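Local structure of separin (Saccharomyces cerevisiae, 5U1T) at residues C457-Y462 with E501-V506; S1046-T1051 with H1160-L1165; I1283-W1288 with D1316-H1321. The protein cleaves the Scc1 subunit of cohesin at the onset of anaphase as a caspase-like cysteine protease, held inactive by securin for most of the cell cycle. All blocks are in the same frame, centred on the assembly; numbering follows the deposited sequence.

Contact 1: C457-Y462 with E501-V506; sequences CLFNVY and EIMLSV
F459 and M503 form a Met-aromatic contact in the alpha-helical part of separase, where the turn that follows helix 448-458 meets the start of helix 501-509. The two side chains reach toward each other tip to tip. The M503 methyl carries the contact: CE sits over the centre of one face of the F459 ring, 3.8 Å from the centroid and only 6° off the normal, a CH-pi approach. The sulfur takes a more distant, oblique position, SD lying 5.2 Å from the same centroid. A bend at chi3 (69°) turns CE out of line with the otherwise extended chain and puts it between the ring and the backbone, where it also lies 3.6 Å from N460 N. SD meets the chain one residue further on, 3.7 Å from V461 CA. The rim of the ring has its own neighbours: F459 CZ lies 3.3 Å from M503 O, which is in the ring plane, and F459 CE2 is 4.1 Å from L504 CD2. F459 is the centre of an inverse gamma turn, and just after it an Asx turn shapes the chain, with Y462 N donating to N460 OD1 over 3.1 Å from above the carbonyl plane. Around the pair, the rings of F455 and F496 also meet F459, and F476 of helix 470-485 touches M503. With no hydrogen bond or charge pair between the two segments, the join rests on dispersion, probably helped by the slightly positive hydrogens of a sulfur-bound methyl facing the pi cloud.

Contact 2: S1046-T1051 with H1160-L1165; sequences SSLTLT and HLRLPL
R1162 reaches from strand 1157-1163 to helix 1036-1054 and makes the close-packed half of this contact on L1048, the two side chains crossing at about a right angle. One face of the guanidinium lies on L1048 CB, offset toward the rim of the group, with R1162 CZ 3.6 Å from that carbon. Further back, R1162 CD touches both L1048 CD1 (3.8 Å) and T1051 CG2 (3.9 Å). A bend at chi3 (128°) turns NE out of the line of the chain. At the edge of the guanidinium, near its plane, S1047 OG stands 3.5 Å from R1162 NH2. An alanine here, lacking the guanidinium, would probably leave a gap over L1048 CB and beside T1051 CG2.

The H1160 side is looser. T1051 OG1 lies in the imidazole plane but no nearer than 3.9 Å, at H1160 CD2, while H1160 ND1 is hydrogen-bonded to S1149 OG on the neighbouring strand. The T1051 hydroxyl turns back to its own helix, OG1 donating to S1047 O over 2.7 Å; T1051 N reaches the same oxygen from the opposite face of its plane. T1051 also touches L960 and I962 of strand 960-962. The arrangement is that of a helix packed across one face of a mixed sheet, nearly perpendicular to the strand: the axes of 1046-1051 and 1160-1163 approach to 10.1 Å at 98°.

Contact 3: I1283-W1288 with D1316-H1321; sequences IKVEDW and DILLFH
I1283 lies against L1318 and H1321 at the C-terminal end of helix 1303-1320, and its side chain can be followed outward atom by atom. I1283 CB starts 3.7 Å from L1318 CD2. The branch methyl, I1283 CG2, stays with the same partner, again 3.7 Å from L1318 CD2. CG1 leaves beside the backbone N, anti to the carbonyl carbon (chi1 -62°), and carries the chain on toward the helix end. There the tip, I1283 CD1, meets H1321 CB at 3.4 Å and the backbone oxygen L1318 O at 3.6 Å. The two side chains, I1283 and L1318, run by one another in opposite senses: L1318 CD2 comes near I1283 O, and I1283 CD1 near L1318 O.

The element packed on the helix is an extended run that leads into helix 1287-1294, with E1286 at the N-cap position; backbone hydrogen bonds join K1284 to L966 and E1286 to S964, just beyond strand 960-962. I1283 O is taken by R1273 NH2.

Two residues along, V1285 spreads both methyls over the helix. V1285 CG2 lies 4.1 Å from L1318 CD2, the two side chains crossing at about a right angle, and V1285 CG1 is 4.2 Å from I1317 CD1. H1321, the first residue to leave helical geometry, turns its ring back on the helix: H1321 ND1 donates to I1317 O over 3.3 Å at an angle of 151°, with the oxygen in the ring plane.

In the fold
The three contacts come in series along the chain. Contact 1 packs helices of the helical region and lies across the chain's centre from the others, its centre 86 Å from that of contact 2 and 101 Å from that of contact 3. Contacts 2 and 3 are neighbours, centres 15 Å apart and nearest atoms about 5 Å. The region around strand 960-962 connects them: the strand pairs with 1157-1163 in contact 2, and S964 and L966 just beyond bond to the run of contact 3. W1288 also packs on strand 1157-1163. Contacts 2 and 3 thus join helices, that strand and the run before helix 1287-1294, away from C1497, probably the catalytic cysteine.

Contact 1: C457-Y462 with E501-V506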
loop_
_atom_site.group_PDB
_atom_site.type_symbol
_atom_site.label_atom_id
_atom_site.label_comp_id
_atom_site.label_asym_id
_atom_site.label_seq_id
_atom_site.Cartn_x
_atom_site.Cartn_y
_atom_site.Cartn_z
ATOM N N CYS A 457 35.600 -10.601 23.168
ATOM C CA CYS A 457 36.543 -9.558 23.434
ATOM C C CYS A 457 35.970 -8.244 22.994
ATOM O O CYS A 457 36.307 -7.227 23.537
ATOM C CB CYS A 457 37.852 -9.831 22.712
ATOM S SG CYS A 457 38.716 -11.317 23.219
ATOM N N LEU A 458 35.087 -8.256 22.015
ATOM C CA LEU A 458 34.514 -7.017 21.552
ATOM C C LEU A 458 33.185 -6.771 22.205
ATOM O O LEU A 458 32.868 -5.673 22.551
ATOM C CB LEU A 458 34.348 -7.062 20.047
ATOM C CG LEU A 458 33.705 -5.927 19.268
ATOM C CD1 LEU A 458 32.280 -5.750 19.706
ATOM C CD2 LEU A 458 34.459 -4.637 19.352
ATOM N N PHE A 459 32.388 -7.801 22.367
ATOM C CA PHE A 459 31.101 -7.606 23.000
ATOM C C PHE A 459 31.341 -7.645 24.488
ATOM O O PHE A 459 31.188 -8.676 25.147
ATOM C CB PHE A 459 30.083 -8.644 22.538
ATOM C CG PHE A 459 28.671 -8.249 22.792
ATOM C CD1 PHE A 459 28.051 -7.315 21.990
ATOM C CD2 PHE A 459 27.962 -8.808 23.840
ATOM C CE1 PHE A 459 26.726 -6.938 22.218
ATOM C CE2 PHE A 459 26.639 -8.442 24.079
ATOM C CZ PHE A 459 26.025 -7.504 23.269
ATOM N N ASN A 460 31.745 -6.487 24.994
ATOM C CA ASN A 460 32.260 -6.344 26.355
ATOM C C ASN A 460 31.909 -4.964 26.870
ATOM O O ASN A 460 32.177 -3.974 26.197
ATOM C CB ASN A 460 33.791 -6.576 26.376
ATOM C CG ASN A 460 34.410 -6.409 27.760
ATOM O OD1 ASN A 460 34.829 -5.309 28.139
ATOM N ND2 ASN A 460 34.504 -7.515 28.502
ATOM N N VAL A 461 31.323 -4.902 28.061
ATOM C CA VAL A 461 30.824 -3.642 28.602
ATOM C C VAL A 461 31.859 -2.504 28.757
ATOM O O VAL A 461 31.472 -1.338 28.654
ATOM C CB VAL A 461 30.152 -3.869 29.967
ATOM C CG1 VAL A 461 31.164 -4.144 31.014
ATOM C CG2 VAL A 461 29.343 -2.663 30.363
ATOM N N TYR A 462 33.148 -2.785 28.980
ATOM C CA TYR A 462 34.091 -1.679 29.166
ATOM C C TYR A 462 34.329 -1.007 27.826
ATOM O O TYR A 462 34.887 0.082 27.757
ATOM C CB TYR A 462 35.428 -2.127 29.820
ATOM C CG TYR A 462 35.230 -2.551 31.255
ATOM C CD1 TYR A 462 35.052 -1.601 32.260
ATOM C CD2 TYR A 462 35.161 -3.888 31.598
ATOM C CE1 TYR A 462 34.835 -1.980 33.573
ATOM C CE2 TYR A 462 34.931 -4.274 32.881
ATOM C CZ TYR A 462 34.780 -3.324 33.877
ATOM O OH TYR A 462 34.558 -3.725 35.179
ATOM N N GLU A 501 23.235 -5.711 30.812
ATOM C CA GLU A 501 21.859 -6.049 30.531
ATOM C C GLU A 501 21.413 -5.343 29.263
ATOM O O GLU A 501 20.810 -5.944 28.379
ATOM C CB GLU A 501 20.986 -5.628 31.700
ATOM C CG GLU A 501 19.563 -5.930 31.519
ATOM C CD GLU A 501 18.739 -5.517 32.710
ATOM O OE1 GLU A 501 18.279 -4.352 32.764
ATOM O OE2 GLU A 501 18.555 -6.374 33.599
ATOM N N ILE A 502 21.718 -4.055 29.188
ATOM C CA ILE A 502 21.338 -3.240 28.054
ATOM C C ILE A 502 21.939 -3.776 26.735
ATOM O O ILE A 502 21.228 -3.931 25.724
ATOM C CB ILE A 502 21.749 -1.781 28.307
ATOM C CG1 ILE A 502 21.298 -1.379 29.716
ATOM C CG2 ILE A 502 21.164 -0.872 27.251
ATOM C CD1 ILE A 502 21.146 0.109 29.944
ATOM N N MET A 503 23.230 -4.086 26.752
ATOM C CA MET A 503 23.880 -4.647 25.580
ATOM C C MET A 503 23.224 -5.943 25.119
ATOM O O MET A 503 23.067 -6.161 23.911
ATOM C CB MET A 503 25.362 -4.908 25.856
ATOM C CG MET A 503 26.189 -3.661 25.945
ATOM S SD MET A 503 27.887 -4.024 26.444
ATOM C CE MET A 503 28.534 -4.887 24.996
ATOM N N LEU A 504 22.875 -6.811 26.072
ATOM C CA LEU A 504 22.247 -8.084 25.723
ATOM C C LEU A 504 20.835 -7.854 25.118
ATOM O O LEU A 504 20.415 -8.561 24.187
ATOM C CB LEU A 504 22.180 -9.002 26.940
ATOM C CG LEU A 504 23.505 -9.619 27.405
ATOM C CD1 LEU A 504 23.337 -10.284 28.752
ATOM C CD2 LEU A 504 24.060 -10.617 26.405
ATOM N N SER A 505 20.131 -6.853 25.636
ATOM C CA SER A 505 18.777 -6.541 25.201
ATOM C C SER A 505 18.710 -6.047 23.741
ATOM O O SER A 505 17.941 -6.561 22.934
ATOM C CB SER A 505 18.169 -5.497 26.130
ATOM O OG SER A 505 16.783 -5.367 25.876
ATOM N N VAL A 506 19.531 -5.061 23.411
ATOM C CA VAL A 506 19.585 -4.567 22.051
ATOM C C VAL A 506 20.106 -5.637 21.111
ATOM O O VAL A 506 19.561 -5.810 20.030
ATOM C CB VAL A 506 20.448 -3.296 21.940
ATOM C CG1 VAL A 506 20.661 -2.915 20.501
ATOM C CG2 VAL A 506 19.785 -2.156 22.694
#

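Contact 2: S1046-T1051 with H1160-L1165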
loop_
_atom_site.group_PDB
_atom_site.type_symbol
_atom_site.label_atom_id
_atom_site.label_comp_id
_atom_site.label_asym_id
_atom_site.label_seq_id
_atom_site.Cartn_x
_atom_site.Cartn_y
_atom_site.Cartn_z
ATOM N N SER A 1046 -32.882 15.440 -21.411
ATOM C CA SER A 1046 -32.649 16.216 -22.600
ATOM C C SER A 1046 -33.843 16.118 -23.559
ATOM O O SER A 1046 -34.237 17.096 -24.209
ATOM C CB SER A 1046 -31.362 15.739 -23.265
ATOM O OG SER A 1046 -31.285 16.172 -24.601
ATOM N N SER A 1047 -34.428 14.934 -23.634
ATOM C CA SER A 1047 -35.565 14.747 -24.498
ATOM C C SER A 1047 -36.850 15.256 -23.825
ATOM O O SER A 1047 -37.760 15.711 -24.507
ATOM C CB SER A 1047 -35.707 13.283 -24.889
ATOM O OG SER A 1047 -36.310 12.577 -23.833
ATOM N N LEU A 1048 -36.931 15.189 -22.501
ATOM C CA LEU A 1048 -38.077 15.769 -21.819
ATOM C C LEU A 1048 -38.093 17.287 -21.982
ATOM O O LEU A 1048 -39.141 17.875 -22.225
ATOM C CB LEU A 1048 -38.091 15.407 -20.340
ATOM C CG LEU A 1048 -39.140 16.146 -19.505
ATOM C CD1 LEU A 1048 -40.544 15.861 -20.004
ATOM C CD2 LEU A 1048 -39.029 15.776 -18.059
ATOM N N THR A 1049 -36.935 17.922 -21.863
ATOM C CA THR A 1049 -36.860 19.362 -22.032
ATOM C C THR A 1049 -37.262 19.769 -23.452
ATOM O O THR A 1049 -37.968 20.755 -23.650
ATOM C CB THR A 1049 -35.446 19.889 -21.692
ATOM O OG1 THR A 1049 -35.134 19.526 -20.347
ATOM C CG2 THR A 1049 -35.360 21.419 -21.834
ATOM N N LEU A 1050 -36.829 18.994 -24.438
ATOM C CA LEU A 1050 -37.175 19.263 -25.829
ATOM C C LEU A 1050 -38.676 19.102 -26.043
ATOM O O LEU A 1050 -39.318 19.905 -26.720
ATOM C CB LEU A 1050 -36.412 18.333 -26.761
ATOM C CG LEU A 1050 -36.641 18.712 -28.216
ATOM C CD1 LEU A 1050 -36.124 20.115 -28.471
ATOM C CD2 LEU A 1050 -36.027 17.699 -29.170
ATOM N N THR A 1051 -39.228 18.060 -25.441
ATOM C CA THR A 1051 -40.640 17.767 -25.553
ATOM C C THR A 1051 -41.487 18.878 -24.938
ATOM O O THR A 1051 -42.410 19.365 -25.584
ATOM C CB THR A 1051 -40.962 16.425 -24.902
ATOM O OG1 THR A 1051 -40.201 15.403 -25.553
ATOM C CG2 THR A 1051 -42.431 16.102 -25.027
ATOM N N HIS A 1160 -42.077 10.716 -31.449
ATOM C CA HIS A 1160 -41.742 10.244 -30.115
ATOM C C HIS A 1160 -42.866 10.655 -29.198
ATOM O O HIS A 1160 -43.458 11.685 -29.434
ATOM C CB HIS A 1160 -40.402 10.845 -29.681
ATOM C CG HIS A 1160 -40.211 10.921 -28.197
ATOM N ND1 HIS A 1160 -39.882 9.828 -27.427
ATOM C CD2 HIS A 1160 -40.290 11.969 -27.342
ATOM C CE1 HIS A 1160 -39.774 10.196 -26.163
ATOM N NE2 HIS A 1160 -40.015 11.490 -26.083
ATOM N N LEU A 1161 -43.206 9.875 -28.180
ATOM C CA LEU A 1161 -44.185 10.392 -27.231
ATOM C C LEU A 1161 -44.005 9.919 -25.794
ATOM O O LEU A 1161 -43.504 8.835 -25.556
ATOM C CB LEU A 1161 -45.608 10.082 -27.717
ATOM C CG LEU A 1161 -46.050 8.737 -28.266
ATOM C CD1 LEU A 1161 -45.977 7.726 -27.148
ATOM C CD2 LEU A 1161 -47.461 8.838 -28.812
ATOM N N ARG A 1162 -44.406 10.748 -24.832
ATOM C CA ARG A 1162 -44.174 10.446 -23.419
ATOM C C ARG A 1162 -45.474 10.069 -22.745
ATOM O O ARG A 1162 -46.433 10.831 -22.756
ATOM C CB ARG A 1162 -43.526 11.635 -22.702
ATOM C CG ARG A 1162 -42.262 12.115 -23.366
ATOM C CD ARG A 1162 -41.545 13.168 -22.539
ATOM N NE ARG A 1162 -40.136 12.817 -22.346
ATOM C CZ ARG A 1162 -39.654 12.318 -21.206
ATOM N NH1 ARG A 1162 -40.482 12.136 -20.173
ATOM N NH2 ARG A 1162 -38.351 11.998 -21.096
ATOM N N LEU A 1163 -45.507 8.877 -22.163
ATOM C CA LEU A 1163 -46.717 8.360 -21.526
ATOM C C LEU A 1163 -46.546 8.341 -20.019
ATOM O O LEU A 1163 -45.643 7.686 -19.510
ATOM C CB LEU A 1163 -47.036 6.958 -22.045
ATOM C CG LEU A 1163 -46.949 6.800 -23.567
ATOM C CD1 LEU A 1163 -47.071 5.354 -23.985
ATOM C CD2 LEU A 1163 -48.022 7.635 -24.222
ATOM N N PRO A 1164 -47.399 9.073 -19.303
ATOM C CA PRO A 1164 -47.312 9.287 -17.854
ATOM C C PRO A 1164 -47.615 8.070 -16.960
ATOM O O PRO A 1164 -46.894 7.867 -15.954
ATOM C CB PRO A 1164 -48.352 10.379 -17.612
ATOM C CG PRO A 1164 -48.462 11.077 -18.909
ATOM C CD PRO A 1164 -48.326 10.017 -19.942
ATOM N N LEU A 1165 -48.650 7.298 -17.302
ATOM C CA LEU A 1165 -49.069 6.111 -16.523
ATOM C C LEU A 1165 -49.819 6.507 -15.241
ATOM O O LEU A 1165 -51.054 6.675 -15.253
ATOM C CB LEU A 1165 -47.870 5.193 -16.164
ATOM C CG LEU A 1165 -46.753 4.886 -17.183
ATOM C CD1 LEU A 1165 -45.912 3.700 -16.751
ATOM C CD2 LEU A 1165 -47.282 4.674 -18.596
#

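Contact 3: I1283-W1288 with D1316-H1321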
loop_
_atom_site.group_PDB
_atom_site.type_symbol
_atom_site.label_atom_id
_atom_site.label_comp_id
_atom_site.label_asym_id
_atom_site.label_seq_id
_atom_site.Cartn_x
_atom_site.Cartn_y
_atom_site.Cartn_z
ATOM N N ILE A 1283 -53.755 26.760 -34.874
ATOM C CA ILE A 1283 -52.657 25.807 -34.703
ATOM C C ILE A 1283 -52.886 24.552 -35.533
ATOM O O ILE A 1283 -53.876 23.870 -35.353
ATOM C CB ILE A 1283 -52.485 25.378 -33.247
ATOM C CG1 ILE A 1283 -52.136 26.568 -32.389
ATOM C CG2 ILE A 1283 -51.413 24.334 -33.120
ATOM C CD1 ILE A 1283 -52.319 26.266 -30.935
ATOM N N LYS A 1284 -51.959 24.234 -36.426
ATOM C CA LYS A 1284 -52.106 23.043 -37.242
ATOM C C LYS A 1284 -51.336 21.873 -36.625
ATOM O O LYS A 1284 -50.199 22.024 -36.188
ATOM C CB LYS A 1284 -51.654 23.327 -38.682
ATOM C CG LYS A 1284 -52.497 24.436 -39.409
ATOM C CD LYS A 1284 -53.774 23.911 -40.145
ATOM C CE LYS A 1284 -54.545 25.057 -40.861
ATOM N NZ LYS A 1284 -55.385 24.654 -42.079
ATOM N N VAL A 1285 -51.995 20.720 -36.557
ATOM C CA VAL A 1285 -51.445 19.507 -35.959
ATOM C C VAL A 1285 -50.677 18.706 -36.999
ATOM O O VAL A 1285 -51.048 18.700 -38.153
ATOM C CB VAL A 1285 -52.577 18.642 -35.360
ATOM C CG1 VAL A 1285 -52.093 17.287 -35.031
ATOM C CG2 VAL A 1285 -53.143 19.289 -34.123
ATOM N N GLU A 1286 -49.596 18.051 -36.605
ATOM C CA GLU A 1286 -48.818 17.209 -37.522
ATOM C C GLU A 1286 -49.624 16.055 -38.137
ATOM O O GLU A 1286 -50.569 15.552 -37.530
ATOM C CB GLU A 1286 -47.599 16.655 -36.786
ATOM C CG GLU A 1286 -46.403 17.573 -36.810
ATOM C CD GLU A 1286 -45.411 17.185 -37.894
ATOM O OE1 GLU A 1286 -45.126 15.967 -38.045
ATOM O OE2 GLU A 1286 -44.915 18.096 -38.595
ATOM N N ASP A 1287 -49.238 15.629 -39.333
ATOM C CA ASP A 1287 -50.000 14.607 -40.046
ATOM C C ASP A 1287 -50.096 13.294 -39.287
ATOM O O ASP A 1287 -51.149 12.646 -39.311
ATOM C CB ASP A 1287 -49.394 14.319 -41.418
ATOM C CG ASP A 1287 -49.752 15.357 -42.444
ATOM O OD1 ASP A 1287 -50.557 16.253 -42.131
ATOM O OD2 ASP A 1287 -49.227 15.280 -43.568
ATOM N N TRP A 1288 -49.012 12.894 -38.622
ATOM C CA TRP A 1288 -48.980 11.566 -38.030
ATOM C C TRP A 1288 -49.961 11.489 -36.881
ATOM O O TRP A 1288 -50.389 10.403 -36.511
ATOM C CB TRP A 1288 -47.575 11.188 -37.559
ATOM C CG TRP A 1288 -47.064 11.991 -36.403
ATOM C CD1 TRP A 1288 -46.324 13.125 -36.480
ATOM C CD2 TRP A 1288 -47.256 11.728 -34.998
ATOM N NE1 TRP A 1288 -46.034 13.588 -35.220
ATOM C CE2 TRP A 1288 -46.594 12.754 -34.290
ATOM C CE3 TRP A 1288 -47.914 10.727 -34.273
ATOM C CZ2 TRP A 1288 -46.563 12.810 -32.889
ATOM C CZ3 TRP A 1288 -47.889 10.788 -32.871
ATOM C CH2 TRP A 1288 -47.220 11.826 -32.201
ATOM N N ASP A 1316 -55.051 18.586 -26.188
ATOM C CA ASP A 1316 -53.868 18.915 -25.418
ATOM C C ASP A 1316 -52.831 19.616 -26.295
ATOM O O ASP A 1316 -52.279 20.622 -25.885
ATOM C CB ASP A 1316 -53.276 17.673 -24.763
ATOM C CG ASP A 1316 -53.922 17.343 -23.435
ATOM O OD1 ASP A 1316 -54.715 18.150 -22.921
ATOM O OD2 ASP A 1316 -53.621 16.270 -22.885
ATOM N N ILE A 1317 -52.572 19.116 -27.497
ATOM C CA ILE A 1317 -51.624 19.783 -28.387
ATOM C C ILE A 1317 -52.008 21.243 -28.593
ATOM O O ILE A 1317 -51.167 22.137 -28.485
ATOM C CB ILE A 1317 -51.537 19.125 -29.772
ATOM C CG1 ILE A 1317 -51.125 17.648 -29.666
ATOM C CG2 ILE A 1317 -50.587 19.924 -30.676
ATOM C CD1 ILE A 1317 -50.875 16.957 -31.015
ATOM N N LEU A 1318 -53.277 21.492 -28.870
ATOM C CA LEU A 1318 -53.732 22.854 -29.073
ATOM C C LEU A 1318 -53.655 23.665 -27.791
ATOM O O LEU A 1318 -53.303 24.836 -27.825
ATOM C CB LEU A 1318 -55.159 22.856 -29.616
ATOM C CG LEU A 1318 -55.325 21.974 -30.846
ATOM C CD1 LEU A 1318 -56.794 21.889 -31.240
ATOM C CD2 LEU A 1318 -54.468 22.504 -31.984
ATOM N N LEU A 1319 -53.981 23.046 -26.663
ATOM C CA LEU A 1319 -53.949 23.741 -25.372
ATOM C C LEU A 1319 -52.553 24.259 -24.983
ATOM O O LEU A 1319 -52.416 25.422 -24.579
ATOM C CB LEU A 1319 -54.481 22.832 -24.258
ATOM C CG LEU A 1319 -54.341 23.379 -22.834
ATOM C CD1 LEU A 1319 -54.951 24.764 -22.760
ATOM C CD2 LEU A 1319 -54.966 22.451 -21.793
ATOM N N PHE A 1320 -51.527 23.413 -25.102
ATOM C CA PHE A 1320 -50.199 23.778 -24.605
ATOM C C PHE A 1320 -49.601 24.821 -25.516
ATOM O O PHE A 1320 -48.830 25.665 -25.079
ATOM C CB PHE A 1320 -49.292 22.555 -24.492
ATOM C CG PHE A 1320 -49.862 21.467 -23.631
ATOM C CD1 PHE A 1320 -50.557 21.782 -22.475
ATOM C CD2 PHE A 1320 -49.736 20.133 -23.990
ATOM C CE1 PHE A 1320 -51.105 20.793 -21.682
ATOM C CE2 PHE A 1320 -50.282 19.138 -23.199
ATOM C CZ PHE A 1320 -50.975 19.471 -22.047
ATOM N N HIS A 1321 -50.003 24.797 -26.780
ATOM C CA HIS A 1321 -49.574 25.832 -27.706
ATOM C C HIS A 1321 -50.430 27.113 -27.652
ATOM O O HIS A 1321 -50.265 27.994 -28.492
ATOM C CB HIS A 1321 -49.569 25.295 -29.129
ATOM C CG HIS A 1321 -48.318 24.571 -29.497
ATOM N ND1 HIS A 1321 -48.227 23.193 -29.493
ATOM C CD2 HIS A 1321 -47.107 25.031 -29.877
ATOM C CE1 HIS A 1321 -47.009 22.839 -29.861
ATOM N NE2 HIS A 1321 -46.312 23.937 -30.103
#